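Putative N-acetylmuramoyl-L-alanine amidase (Neisseria meningitidis MC58, PDB 3CZX) probably hydrolyses, as a zinc-dependent amidase, the bond between N-acetylmuramoyl residues and L-amino acids in cell-wall glycopeptides. Local coordinates at residues 3-8 and 48-53; 35-40 and 168-173; 79-84 and 148-153; 90-95 and 142-147; 99-104 and 174-179. One frame throughout, in Å; residues are numbered along the deposited sequence.

Contact 1: 3-8 and 48-53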
# COMPACT_ATOMS: atom_id res chain seq x y z
N SER A 3 19.50 13.03 -13.95
CA SER A 3 19.01 14.33 -14.40
C SER A 3 17.53 14.26 -14.77
O SER A 3 16.91 15.30 -14.94
CB SER A 3 19.79 14.79 -15.63
OG SER A 3 19.48 14.00 -16.77
N LYS A 4 16.99 13.05 -14.90
CA LYS A 4 15.63 12.83 -15.35
C LYS A 4 14.61 13.12 -14.23
O LYS A 4 14.95 13.05 -13.10
CB LYS A 4 15.47 11.43 -15.89
CG LYS A 4 16.36 11.12 -17.09
CD LYS A 4 15.83 11.50 -18.40
CE LYS A 4 16.71 10.97 -19.55
NZ LYS A 4 15.93 10.10 -20.52
N ILE A 5 13.41 13.51 -14.62
CA ILE A 5 12.32 13.77 -13.69
C ILE A 5 11.13 12.91 -14.09
O ILE A 5 10.64 12.98 -15.23
CB ILE A 5 11.91 15.23 -13.72
CG1 ILE A 5 13.08 16.12 -13.27
CG2 ILE A 5 10.71 15.46 -12.86
CD1 ILE A 5 12.73 17.61 -13.19
N ILE A 6 10.67 12.10 -13.14
CA ILE A 6 9.50 11.25 -13.33
C ILE A 6 8.37 11.91 -12.55
O ILE A 6 8.54 12.20 -11.36
CB ILE A 6 9.75 9.85 -12.76
CG1 ILE A 6 10.93 9.18 -13.48
CG2 ILE A 6 8.52 8.95 -12.89
CD1 ILE A 6 11.81 8.40 -12.58
N CYS A 7 7.23 12.11 -13.18
CA CYS A 7 6.03 12.64 -12.53
C CYS A 7 5.04 11.49 -12.38
O CYS A 7 4.75 10.80 -13.35
CB CYS A 7 5.40 13.78 -13.36
SG CYS A 7 3.77 14.32 -12.83
N LEU A 8 4.57 11.26 -11.16
CA LEU A 8 3.54 10.27 -10.91
C LEU A 8 2.38 10.90 -10.15
O LEU A 8 2.62 11.51 -9.08
CB LEU A 8 4.11 9.13 -10.05
CG LEU A 8 5.30 8.34 -10.60
CD1 LEU A 8 5.71 7.28 -9.60
CD2 LEU A 8 5.04 7.65 -11.97
N THR A 48 14.64 10.93 -9.12
CA THR A 48 13.81 12.09 -8.83
C THR A 48 12.41 11.81 -9.31
O THR A 48 12.17 11.64 -10.52
CB THR A 48 14.28 13.32 -9.61
OG1 THR A 48 15.60 13.65 -9.21
CG2 THR A 48 13.40 14.50 -9.33
N VAL A 49 11.50 11.81 -8.36
CA VAL A 49 10.07 11.68 -8.63
C VAL A 49 9.32 12.86 -8.06
O VAL A 49 9.49 13.22 -6.88
CB VAL A 49 9.50 10.39 -8.04
CG1 VAL A 49 8.05 10.20 -8.48
CG2 VAL A 49 10.36 9.20 -8.46
N LYS A 50 8.47 13.47 -8.87
CA LYS A 50 7.55 14.49 -8.40
C LYS A 50 6.15 13.93 -8.43
O LYS A 50 5.74 13.34 -9.40
CB LYS A 50 7.66 15.75 -9.26
CG LYS A 50 9.07 16.33 -9.27
CD LYS A 50 9.15 17.75 -9.78
CE LYS A 50 10.59 18.08 -10.24
NZ LYS A 50 10.74 19.55 -10.47
N THR A 51 5.40 14.15 -7.36
CA THR A 51 4.05 13.63 -7.25
C THR A 51 3.07 14.72 -6.80
O THR A 51 3.45 15.85 -6.45
CB THR A 51 4.00 12.47 -6.25
OG1 THR A 51 4.18 13.00 -4.91
CG2 THR A 51 5.09 11.44 -6.50
N ASP A 52 1.81 14.31 -6.78
CA ASP A 52 0.72 15.03 -6.11
C ASP A 52 0.56 14.58 -4.65
O ASP A 52 -0.54 14.68 -4.08
CB ASP A 52 -0.58 14.81 -6.86
CG ASP A 52 -0.94 13.29 -7.05
OD1 ASP A 52 -0.04 12.45 -6.94
OD2 ASP A 52 -2.11 12.99 -7.37
N GLY A 53 1.62 14.07 -4.05
CA GLY A 53 1.65 13.65 -2.63
C GLY A 53 1.42 12.19 -2.37
O GLY A 53 1.48 11.36 -3.28
O HOH W 1 16.71 14.97 -11.48
O HOH W 2 16.17 11.12 -11.63

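Contact 2: 35-40 and 168-173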
# COMPACT_ATOMS: atom_id res chain seq x y z
N ASN A 35 1.89 5.72 -4.87
CA ASN A 35 2.78 5.70 -3.70
C ASN A 35 3.84 4.62 -3.79
O ASN A 35 5.01 4.85 -3.43
CB ASN A 35 1.96 5.55 -2.40
CG ASN A 35 1.27 6.83 -2.00
OD1 ASN A 35 1.48 7.87 -2.58
ND2 ASN A 35 0.39 6.76 -0.97
N ILE A 36 3.42 3.43 -4.20
CA ILE A 36 4.32 2.27 -4.22
C ILE A 36 5.34 2.46 -5.32
O ILE A 36 6.56 2.26 -5.14
CB ILE A 36 3.59 0.96 -4.35
CG1 ILE A 36 2.67 0.76 -3.12
CG2 ILE A 36 4.55 -0.19 -4.46
CD1 ILE A 36 1.73 -0.40 -3.30
N VAL A 37 4.89 2.82 -6.52
CA VAL A 37 5.84 3.01 -7.59
C VAL A 37 6.81 4.12 -7.25
O VAL A 37 8.00 3.99 -7.53
CB VAL A 37 5.12 3.26 -8.94
CG1 VAL A 37 6.13 3.60 -10.07
CG2 VAL A 37 4.32 2.06 -9.36
N ALA A 38 6.33 5.20 -6.68
CA ALA A 38 7.18 6.36 -6.30
C ALA A 38 8.22 5.92 -5.29
O ALA A 38 9.43 6.23 -5.42
CB ALA A 38 6.33 7.48 -5.75
N SER A 39 7.76 5.19 -4.26
CA SER A 39 8.68 4.78 -3.19
C SER A 39 9.83 3.89 -3.69
O SER A 39 10.96 4.04 -3.23
CB SER A 39 7.92 4.08 -2.08
OG SER A 39 7.44 2.84 -2.52
N ILE A 40 9.55 3.00 -4.65
CA ILE A 40 10.54 2.08 -5.20
C ILE A 40 11.52 2.86 -6.09
O ILE A 40 12.74 2.63 -6.07
CB ILE A 40 9.89 0.90 -5.95
CG1 ILE A 40 9.11 0.03 -4.95
CG2 ILE A 40 10.95 0.06 -6.67
CD1 ILE A 40 8.30 -1.12 -5.54
N ALA A 168 7.26 -4.18 -10.57
CA ALA A 168 7.47 -4.41 -12.03
C ALA A 168 7.41 -3.07 -12.79
O ALA A 168 8.23 -2.80 -13.68
CB ALA A 168 6.43 -5.43 -12.61
N ILE A 169 6.44 -2.23 -12.44
CA ILE A 169 6.28 -0.94 -13.13
C ILE A 169 7.52 -0.05 -12.86
O ILE A 169 8.14 0.49 -13.79
CB ILE A 169 4.97 -0.22 -12.69
CG1 ILE A 169 3.74 -0.98 -13.21
CG2 ILE A 169 4.95 1.28 -13.16
CD1 ILE A 169 2.38 -0.54 -12.55
N ALA A 170 7.87 0.08 -11.60
CA ALA A 170 9.03 0.88 -11.17
C ALA A 170 10.29 0.36 -11.87
O ALA A 170 11.09 1.14 -12.41
CB ALA A 170 9.16 0.83 -9.63
N ASP A 171 10.51 -0.95 -11.82
CA ASP A 171 11.72 -1.53 -12.43
C ASP A 171 11.81 -1.24 -13.94
O ASP A 171 12.92 -1.02 -14.49
CB ASP A 171 11.77 -3.04 -12.20
CG ASP A 171 12.14 -3.44 -10.78
OD1 ASP A 171 12.67 -2.61 -9.99
OD2 ASP A 171 11.85 -4.61 -10.45
N ALA A 172 10.66 -1.30 -14.62
CA ALA A 172 10.59 -1.03 -16.06
C ALA A 172 10.90 0.43 -16.38
O ALA A 172 11.54 0.73 -17.40
CB ALA A 172 9.21 -1.46 -16.62
N ILE A 173 10.43 1.36 -15.54
CA ILE A 173 10.71 2.77 -15.71
C ILE A 173 12.20 2.98 -15.55
O ILE A 173 12.82 3.54 -16.42
CB ILE A 173 9.90 3.66 -14.72
CG1 ILE A 173 8.41 3.62 -15.02
CG2 ILE A 173 10.37 5.12 -14.75
CD1 ILE A 173 7.53 4.21 -13.91

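Contact 3: 79-84 and 148-153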
# COMPACT_ATOMS: atom_id res chain seq x y z
N THR A 79 -8.00 3.24 -12.85
CA THR A 79 -8.51 1.93 -13.22
C THR A 79 -9.57 2.11 -14.31
O THR A 79 -10.34 3.11 -14.29
CB THR A 79 -9.15 1.15 -12.04
OG1 THR A 79 -10.25 1.90 -11.52
CG2 THR A 79 -8.18 0.98 -10.94
N ASN A 80 -9.61 1.15 -15.23
CA ASN A 80 -10.66 1.09 -16.23
C ASN A 80 -11.93 0.56 -15.58
O ASN A 80 -11.92 0.13 -14.43
CB ASN A 80 -10.22 0.26 -17.44
CG ASN A 80 -10.69 0.86 -18.74
OD1 ASN A 80 -11.80 1.44 -18.81
ND2 ASN A 80 -9.86 0.76 -19.79
N ALA A 81 -13.05 0.67 -16.28
CA ALA A 81 -14.32 0.19 -15.78
C ALA A 81 -15.26 -0.00 -16.98
O ALA A 81 -15.24 0.80 -17.91
CB ALA A 81 -14.93 1.18 -14.81
N ALA A 82 -16.09 -1.03 -16.91
CA ALA A 82 -17.15 -1.28 -17.89
C ALA A 82 -18.35 -1.88 -17.18
O ALA A 82 -18.23 -2.54 -16.13
CB ALA A 82 -16.68 -2.21 -18.97
N ALA A 83 -19.53 -1.65 -17.76
CA ALA A 83 -20.73 -2.35 -17.31
C ALA A 83 -20.56 -3.86 -17.54
O ALA A 83 -21.05 -4.69 -16.76
CB ALA A 83 -21.97 -1.81 -18.02
N ASN A 84 -19.83 -4.22 -18.59
CA ASN A 84 -19.51 -5.61 -18.87
C ASN A 84 -18.40 -6.07 -17.94
O ASN A 84 -17.22 -5.73 -18.16
CB ASN A 84 -19.03 -5.77 -20.31
CG ASN A 84 -18.54 -7.18 -20.61
OD1 ASN A 84 -18.58 -8.09 -19.76
ND2 ASN A 84 -18.08 -7.38 -21.84
N PHE A 148 -9.29 -3.35 -15.21
CA PHE A 148 -10.67 -2.94 -15.03
C PHE A 148 -11.05 -3.29 -13.60
O PHE A 148 -11.07 -4.46 -13.22
CB PHE A 148 -11.58 -3.72 -15.98
CG PHE A 148 -11.57 -3.22 -17.39
CD1 PHE A 148 -12.67 -2.57 -17.92
CD2 PHE A 148 -10.45 -3.41 -18.20
CE1 PHE A 148 -12.65 -2.10 -19.22
CE2 PHE A 148 -10.43 -2.93 -19.50
CZ PHE A 148 -11.54 -2.29 -20.00
N ILE A 149 -11.41 -2.27 -12.82
CA ILE A 149 -11.86 -2.46 -11.46
C ILE A 149 -13.14 -3.27 -11.43
O ILE A 149 -13.44 -3.93 -10.42
CB ILE A 149 -12.03 -1.12 -10.73
CG1 ILE A 149 -12.05 -1.33 -9.22
CG2 ILE A 149 -13.28 -0.35 -11.22
CD1 ILE A 149 -12.14 -0.04 -8.44
N SER A 150 -13.87 -3.19 -12.54
CA SER A 150 -15.12 -3.95 -12.72
C SER A 150 -14.92 -5.44 -13.00
O SER A 150 -15.87 -6.23 -12.93
CB SER A 150 -15.95 -3.27 -13.81
OG SER A 150 -15.17 -3.05 -14.95
N ASN A 151 -13.69 -5.87 -13.31
CA ASN A 151 -13.37 -7.26 -13.48
C ASN A 151 -13.00 -7.91 -12.14
O ASN A 151 -11.91 -7.68 -11.65
CB ASN A 151 -12.23 -7.43 -14.50
CG ASN A 151 -12.07 -8.86 -14.94
OD1 ASN A 151 -11.75 -9.75 -14.15
ND2 ASN A 151 -12.36 -9.11 -16.21
N ASP A 152 -13.92 -8.65 -11.53
CA ASP A 152 -13.67 -9.16 -10.19
C ASP A 152 -12.40 -10.02 -10.07
O ASP A 152 -11.66 -9.94 -9.06
CB ASP A 152 -14.85 -10.00 -9.68
CG ASP A 152 -16.10 -9.22 -9.47
OD1 ASP A 152 -16.10 -7.97 -9.51
OD2 ASP A 152 -17.13 -9.88 -9.24
N THR A 153 -12.16 -10.86 -11.07
CA THR A 153 -11.01 -11.77 -11.11
C THR A 153 -9.71 -10.97 -11.24
O THR A 153 -8.75 -11.19 -10.46
CB THR A 153 -11.12 -12.79 -12.28
OG1 THR A 153 -12.22 -13.68 -11.99
CG2 THR A 153 -9.83 -13.61 -12.43
O HOH W 3 -14.98 -5.30 -16.55

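Contact 4: 90-95 and 142-147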
# COMPACT_ATOMS: atom_id res chain seq x y z
N ILE A 90 -5.12 -4.16 -20.33
CA ILE A 90 -4.25 -3.07 -19.97
C ILE A 90 -4.21 -2.05 -21.07
O ILE A 90 -4.01 -2.39 -22.23
CB ILE A 90 -2.79 -3.61 -19.87
CG1 ILE A 90 -2.65 -4.64 -18.75
CG2 ILE A 90 -1.79 -2.45 -19.71
CD1 ILE A 90 -1.45 -5.57 -18.95
N GLU A 91 -4.34 -0.78 -20.69
CA GLU A 91 -4.10 0.26 -21.65
C GLU A 91 -3.61 1.54 -21.02
O GLU A 91 -3.80 1.80 -19.82
CB GLU A 91 -5.32 0.50 -22.52
CG GLU A 91 -6.54 1.02 -21.82
CD GLU A 91 -7.76 1.13 -22.77
OE1 GLU A 91 -8.00 0.24 -23.60
OE2 GLU A 91 -8.45 2.14 -22.68
N ALA A 92 -2.97 2.34 -21.86
CA ALA A 92 -2.40 3.63 -21.46
C ALA A 92 -2.68 4.59 -22.59
O ALA A 92 -2.37 4.26 -23.76
CB ALA A 92 -0.91 3.49 -21.23
N LEU A 93 -3.28 5.72 -22.25
CA LEU A 93 -3.73 6.72 -23.20
C LEU A 93 -2.74 7.85 -23.19
O LEU A 93 -2.47 8.40 -22.14
CB LEU A 93 -5.09 7.27 -22.75
CG LEU A 93 -5.75 8.33 -23.59
CD1 LEU A 93 -6.27 7.65 -24.88
CD2 LEU A 93 -6.92 9.08 -22.79
N SER A 94 -2.20 8.23 -24.35
CA SER A 94 -1.33 9.40 -24.39
C SER A 94 -1.21 9.89 -25.82
O SER A 94 -1.82 9.33 -26.71
CB SER A 94 0.04 9.06 -23.81
OG SER A 94 0.84 10.20 -23.54
N THR A 95 -0.39 10.91 -25.99
CA THR A 95 0.04 11.34 -27.35
C THR A 95 0.99 10.30 -27.96
O THR A 95 1.69 9.57 -27.26
CB THR A 95 0.81 12.68 -27.24
OG1 THR A 95 1.86 12.58 -26.27
CG2 THR A 95 -0.10 13.83 -26.83
N ILE A 142 0.56 10.52 -19.42
CA ILE A 142 0.07 9.16 -19.74
C ILE A 142 -1.00 8.79 -18.71
O ILE A 142 -0.71 8.81 -17.51
CB ILE A 142 1.23 8.16 -19.62
CG1 ILE A 142 2.36 8.51 -20.61
CG2 ILE A 142 0.76 6.69 -19.84
CD1 ILE A 142 3.61 7.71 -20.38
N VAL A 143 -2.21 8.52 -19.18
CA VAL A 143 -3.28 8.02 -18.32
C VAL A 143 -3.18 6.51 -18.38
O VAL A 143 -3.55 5.90 -19.39
CB VAL A 143 -4.66 8.53 -18.78
CG1 VAL A 143 -5.82 7.83 -18.01
CG2 VAL A 143 -4.72 10.03 -18.63
N PHE A 144 -2.66 5.91 -17.30
CA PHE A 144 -2.40 4.46 -17.27
C PHE A 144 -3.51 3.73 -16.54
O PHE A 144 -3.77 4.03 -15.37
CB PHE A 144 -1.02 4.20 -16.61
CG PHE A 144 -0.51 2.79 -16.72
CD1 PHE A 144 -0.82 1.99 -17.79
CD2 PHE A 144 0.33 2.28 -15.74
CE1 PHE A 144 -0.30 0.69 -17.89
CE2 PHE A 144 0.83 1.02 -15.85
CZ PHE A 144 0.52 0.21 -16.90
N GLU A 145 -4.13 2.79 -17.25
CA GLU A 145 -5.21 1.96 -16.72
C GLU A 145 -4.81 0.51 -16.82
O GLU A 145 -5.17 -0.21 -17.75
CB GLU A 145 -6.49 2.23 -17.49
CG GLU A 145 -6.92 3.68 -17.41
CD GLU A 145 -8.26 3.90 -18.05
OE1 GLU A 145 -9.29 3.61 -17.43
OE2 GLU A 145 -8.27 4.36 -19.19
N PRO A 146 -4.07 0.03 -15.84
CA PRO A 146 -3.60 -1.35 -15.92
C PRO A 146 -4.68 -2.44 -15.89
O PRO A 146 -4.43 -3.52 -16.39
CB PRO A 146 -2.68 -1.49 -14.71
CG PRO A 146 -2.50 -0.21 -14.15
CD PRO A 146 -3.52 0.76 -14.69
N PHE A 147 -5.84 -2.16 -15.30
CA PHE A 147 -6.90 -3.18 -15.24
C PHE A 147 -8.26 -2.53 -15.02
O PHE A 147 -8.33 -1.37 -14.68
CB PHE A 147 -6.62 -4.23 -14.13
CG PHE A 147 -6.70 -3.68 -12.74
CD1 PHE A 147 -7.85 -3.78 -11.99
CD2 PHE A 147 -5.63 -3.00 -12.20
CE1 PHE A 147 -7.92 -3.22 -10.71
CE2 PHE A 147 -5.68 -2.47 -10.92
CZ PHE A 147 -6.84 -2.56 -10.19

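Contact 5: 99-104 and 174-179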
# COMPACT_ATOMS: atom_id res chain seq x y z
N LYS A 99 4.13 6.76 -27.06
CA LYS A 99 3.76 5.37 -27.37
C LYS A 99 4.74 4.35 -26.77
O LYS A 99 4.32 3.39 -26.14
CB LYS A 99 3.63 5.18 -28.89
CG LYS A 99 3.40 3.74 -29.32
CD LYS A 99 3.59 3.63 -30.84
CE LYS A 99 2.45 4.14 -31.57
NZ LYS A 99 2.63 3.63 -32.98
N ARG A 100 6.02 4.57 -26.95
CA ARG A 100 7.01 3.67 -26.40
C ARG A 100 6.87 3.59 -24.90
O ARG A 100 6.84 2.49 -24.37
CB ARG A 100 8.40 4.12 -26.82
CG ARG A 100 9.54 3.48 -26.09
CD ARG A 100 9.60 2.02 -26.19
NE ARG A 100 10.82 1.56 -25.52
CZ ARG A 100 11.18 0.29 -25.41
NH1 ARG A 100 10.40 -0.67 -25.90
NH2 ARG A 100 12.30 -0.04 -24.78
N TRP A 101 6.72 4.72 -24.21
CA TRP A 101 6.56 4.66 -22.76
C TRP A 101 5.32 3.87 -22.36
O TRP A 101 5.38 3.06 -21.44
CB TRP A 101 6.47 6.04 -22.15
CG TRP A 101 7.73 6.61 -21.77
CD1 TRP A 101 8.31 7.72 -22.29
CD2 TRP A 101 8.61 6.16 -20.72
NE1 TRP A 101 9.49 7.99 -21.65
CE2 TRP A 101 9.69 7.04 -20.67
CE3 TRP A 101 8.56 5.10 -19.81
CZ2 TRP A 101 10.75 6.88 -19.77
CZ3 TRP A 101 9.62 4.94 -18.89
CH2 TRP A 101 10.69 5.84 -18.89
N CYS A 102 4.21 4.10 -23.06
CA CYS A 102 2.95 3.34 -22.81
C CYS A 102 3.18 1.84 -22.95
O CYS A 102 2.61 1.05 -22.16
CB CYS A 102 1.85 3.81 -23.76
SG CYS A 102 1.26 5.47 -23.40
N GLN A 103 3.98 1.47 -23.94
CA GLN A 103 4.24 0.07 -24.25
C GLN A 103 5.18 -0.55 -23.19
O GLN A 103 4.97 -1.70 -22.76
CB GLN A 103 4.79 -0.09 -25.66
CG GLN A 103 3.71 0.19 -26.70
CD GLN A 103 4.18 0.25 -28.12
OE1 GLN A 103 5.38 0.52 -28.41
NE2 GLN A 103 3.24 0.05 -29.04
N VAL A 104 6.17 0.22 -22.74
CA VAL A 104 7.08 -0.23 -21.66
C VAL A 104 6.26 -0.50 -20.38
O VAL A 104 6.41 -1.56 -19.76
CB VAL A 104 8.15 0.85 -21.36
CG1 VAL A 104 8.91 0.55 -20.07
CG2 VAL A 104 9.11 0.98 -22.54
N ALA A 174 12.77 2.45 -14.48
CA ALA A 174 14.21 2.60 -14.24
C ALA A 174 15.02 2.00 -15.37
O ALA A 174 15.96 2.62 -15.86
CB ALA A 174 14.60 1.97 -12.91
N MSE A 175 14.64 0.83 -15.83
CA MSE A 175 15.38 0.19 -16.95
C MSE A 175 15.35 1.05 -18.22
O MSE A 175 16.38 1.21 -18.92
CB MSE A 175 14.82 -1.21 -17.21
CG MSE A 175 15.32 -1.89 -18.45
SE MSE A 175 17.13 -2.56 -18.13
CE MSE A 175 16.60 -4.16 -17.17
N GLU A 176 14.20 1.62 -18.52
CA GLU A 176 14.06 2.41 -19.75
C GLU A 176 14.92 3.67 -19.68
O GLU A 176 15.40 4.15 -20.70
CB GLU A 176 12.58 2.74 -19.96
CG GLU A 176 12.26 3.58 -21.16
CD GLU A 176 12.47 2.87 -22.49
OE1 GLU A 176 12.83 1.68 -22.53
OE2 GLU A 176 12.26 3.56 -23.53
N LEU A 177 15.10 4.19 -18.47
CA LEU A 177 15.93 5.36 -18.20
C LEU A 177 17.41 4.98 -18.09
O LEU A 177 18.28 5.86 -18.06
CB LEU A 177 15.50 6.02 -16.91
CG LEU A 177 14.08 6.60 -16.95
CD1 LEU A 177 13.69 7.14 -15.59
CD2 LEU A 177 13.99 7.67 -18.02
N GLY A 178 17.70 3.69 -18.02
CA GLY A 178 19.06 3.18 -17.83
C GLY A 178 19.61 3.38 -16.43
O GLY A 178 20.83 3.47 -16.25
N ALA A 179 18.72 3.44 -15.43
CA ALA A 179 19.11 3.62 -14.04
C ALA A 179 19.35 2.28 -13.39
O ALA A 179 18.46 1.41 -13.37
CB ALA A 179 18.03 4.37 -13.25

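Contact 1: 3-8 and 48-53
K4 opens the pairing through solvent: its carbonyl O accepts a hydrogen bond from each of two waters, and these waters accept in turn from T48 N and T48 OG1, so the two segments are bridged before they bond directly. At I5 the side chain lies obliquely across the K50 aliphatic chain. I5 CD1 meets K50 CE at 3.7 Å, and I5 CG2 rests on the same CE because the lysine runs extended from CG outward. I6 begins the parallel ladder. I6 N donates to T48 O at 3.1 Å, nearly straight at 169° and in the carbonyl plane, and I6 O accepts from K50 N at 2.8 Å, almost along the C=O axis. Between these bonds V49 CA brings its hydrogen to I6 O at 3.2 Å. C7 sends its side chain to the face that carries K50, with SG anti to the backbone N (chi1 170°). L8 N closes the ladder on K50 O at 3.0 Å. On the other face L8 CD1 reaches V49 CG1 at 3.9 Å, and helix 26-45 packs over both residues through V37, A38 and L41. D52, just beyond, is held by a salt bridge to R34 and by A10 N. Strand axes 4.6 Å apart, at 28°, fit neighbouring parallel strands, with 49-51 at one margin of the mixed sheet. The chemistry implies an edge held in register by backbone bonds: the face of I6, V49 and L8 is largely apolar, while the other pairs buried C7 with exposed K50, whose methylenes cover I5.

Contact 2: 35-40 and 168-173
Helices 26-45 and 152-177 pass here with segment axes 8.7 Å apart and an angle of 44° between their N-to-C directions, V37 and A170 being the closest CA pair at 5.2 Å. Such nearness is allowed by A170, whose single methyl group faces the other helix. A170 CB meets I40 CG2 at 3.5 Å, the tightest apolar approach of the contact; the isoleucine presents this branch because CG2 stands anti to its backbone N. V37 fills the neighbouring place with both methyls. V37 CG2 touches I169 CG2 at 3.9 Å, the two side chains crossing at about a right angle, while V37 CG1 lies 4.1 Å from I173 CD1 and equally far from A170 CB. Both helices cover the same side of the central sheet: V37 also packs on L8 and F77, and I173 on I75. I169 and I173 continue to L105 of helix 99-113. Within 35-40, I36 O accepts both I40 N and S39 OG, so the serine hydroxyl is satisfied in its own helix. The side-chain contacts are all between buried aliphatic groups, which implies that shape and exclusion of water, rather than directed bonds, hold the two helices together here.

Contact 3: 79-84 and 148-153
S150 OG is the best-held polar atom, with two bonds on it: A82 N donates at 3.0 Å and 160°, and a water lies at 2.8 Å that accepts from the hydroxyl and donates to N84 O. Its position between the backbone N and the carbonyl carbon turns it to the 79-84 loop. The segment carrying it is a type I beta turn from F148 to N151, closed by N151 N on F148 O, and it leads straight into helix 152-177, where N151 is the N-cap and its OD1 takes D154 N. I149 N donates to N80 O at 2.9 Å, coming from above the carbonyl plane; with the bond between N80 N and F147 O, this pairs N80 with F148 as a single bridge. T79 CB and OG1 lie against I149 CB, crossing it obliquely; the hydroxyl is buried with no partner in the model. The zinc site is adjacent: T79 N is bonded to the metal ligand E26, and the zinc ion is about 6 Å from the T79 side chain. T79 is a second-shell residue whose N-H probably helps to orient that carboxylate. N80 also covers one face of the F148 ring, its amide stacked 5° from the ring plane and held flat by the bond A81 N gives to N80 OD1, on a lone pair. At the ring edge, in its plane, lie A82 N and S150 OG, and A82 CB touches CE1. Over the centre of the ring stands N80 CB, 3.5 Å from the F148 centroid and only 3° off the normal.

Contact 4: 90-95 and 142-147
F144 can be followed outward from CB, which leaves the strand on the face shared with A92. CG is anti to the backbone N (chi1 -170°), and this swings the ring across to segment 90-95. F144 CD1 then meets A92 CB at 3.8 Å and also approaches E91 O; farther out, F144 CE1 has I90 CG2 at its edge, 3.9 Å away and near the ring plane. One ring face is covered toward its rim by P146 CG of its own strand's continuation, and I75, F77 and V109 are among its other neighbours. The A92 methyl touches both I142 CG2 and F144 CD1. The backbone evidence is a ladder of four hydrogen bonds. L93 and V143 form one hydrogen-bonded pair, with L93 N to V143 O at 2.9 Å, and E91 and E145 form the other, whose shortest bond is E145 N to E91 O at 2.8 Å. A92 and F144 make the non-hydrogen-bonded pair between them. On the opposite face the two glutamates run side by side, E91 OE2 to E145 OE2 4.1 Å, their carboxylate planes 81° apart. E91 is balanced by salt bridges to K124 and R118. The E145 side chain is about 5 Å from the zinc ion, so the metal's positive charge may favour its ionised form, while E91 would oppose it. Strand axes 4.6 Å apart at 165° mark the antiparallel junction of the mixed sheet, and a glutamate on this strand beside the metal is consistent with the zinc site of Amidase_3 enzymes.

Contact 5: 99-104 and 174-179
The indole of W101 carries E176 on one face and L177 at its edge. E176 CG sits over the six-membered ring, 3.8 Å from its centroid and 21° off the normal, a CH-pi contact displaced toward the rim. L177 CG lies in the ring plane, and L177 CD2 reaches W101 CZ2 at 3.8 Å, the two side chains crossing at about a right angle. The second flat group, the R100 guanidinium, has V104 CG2 from its own helix over one face, 3.5 Å above the plane. Helices 99-113 and 152-177 meet here at the surface, the latter ended by G178, the first residue past the helix, in a Schellman motif: phi is positive, with A179 N bonded to A174 O and G178 N to M175 O (a selenomethionine). E176, in the last turn before that end, leaves with CG anti to the backbone N and bends at chi2, so its carboxylate rises from the indole to meet R100 tip to tip. The salt bridge is side-on through two nitrogens. R100 NH2 donates to E176 OE1 at 2.9 Å on its syn lone pair, but at a bent 132°, whereas R100 NE donates to E176 OE2 at 3.2 Å from above the carboxylate plane. The guanidinium and carboxylate planes stand 61° apart.

How the contacts relate
Contacts 1 and 4 lie in the same mixed sheet, 18 Å apart between centres, contact 1 at its 49-51 margin and contact 4 at its antiparallel junction. Along the chain contact 1 closes before contacts 3, 4 and 5 open, contact 4 is nested within contact 3, and both lie inside the loop closed by contact 2. Helix 152-177 joins three of them: it starts in contact 3, passes contact 2 and ends in contact 5, the centres of 3 and 5 being 26 Å apart. Contacts 3 and 4 touch through N80 and E145, the latter beside the zinc ion; contacts 1, 2 and 5 lie across the chain's centre from contact 3.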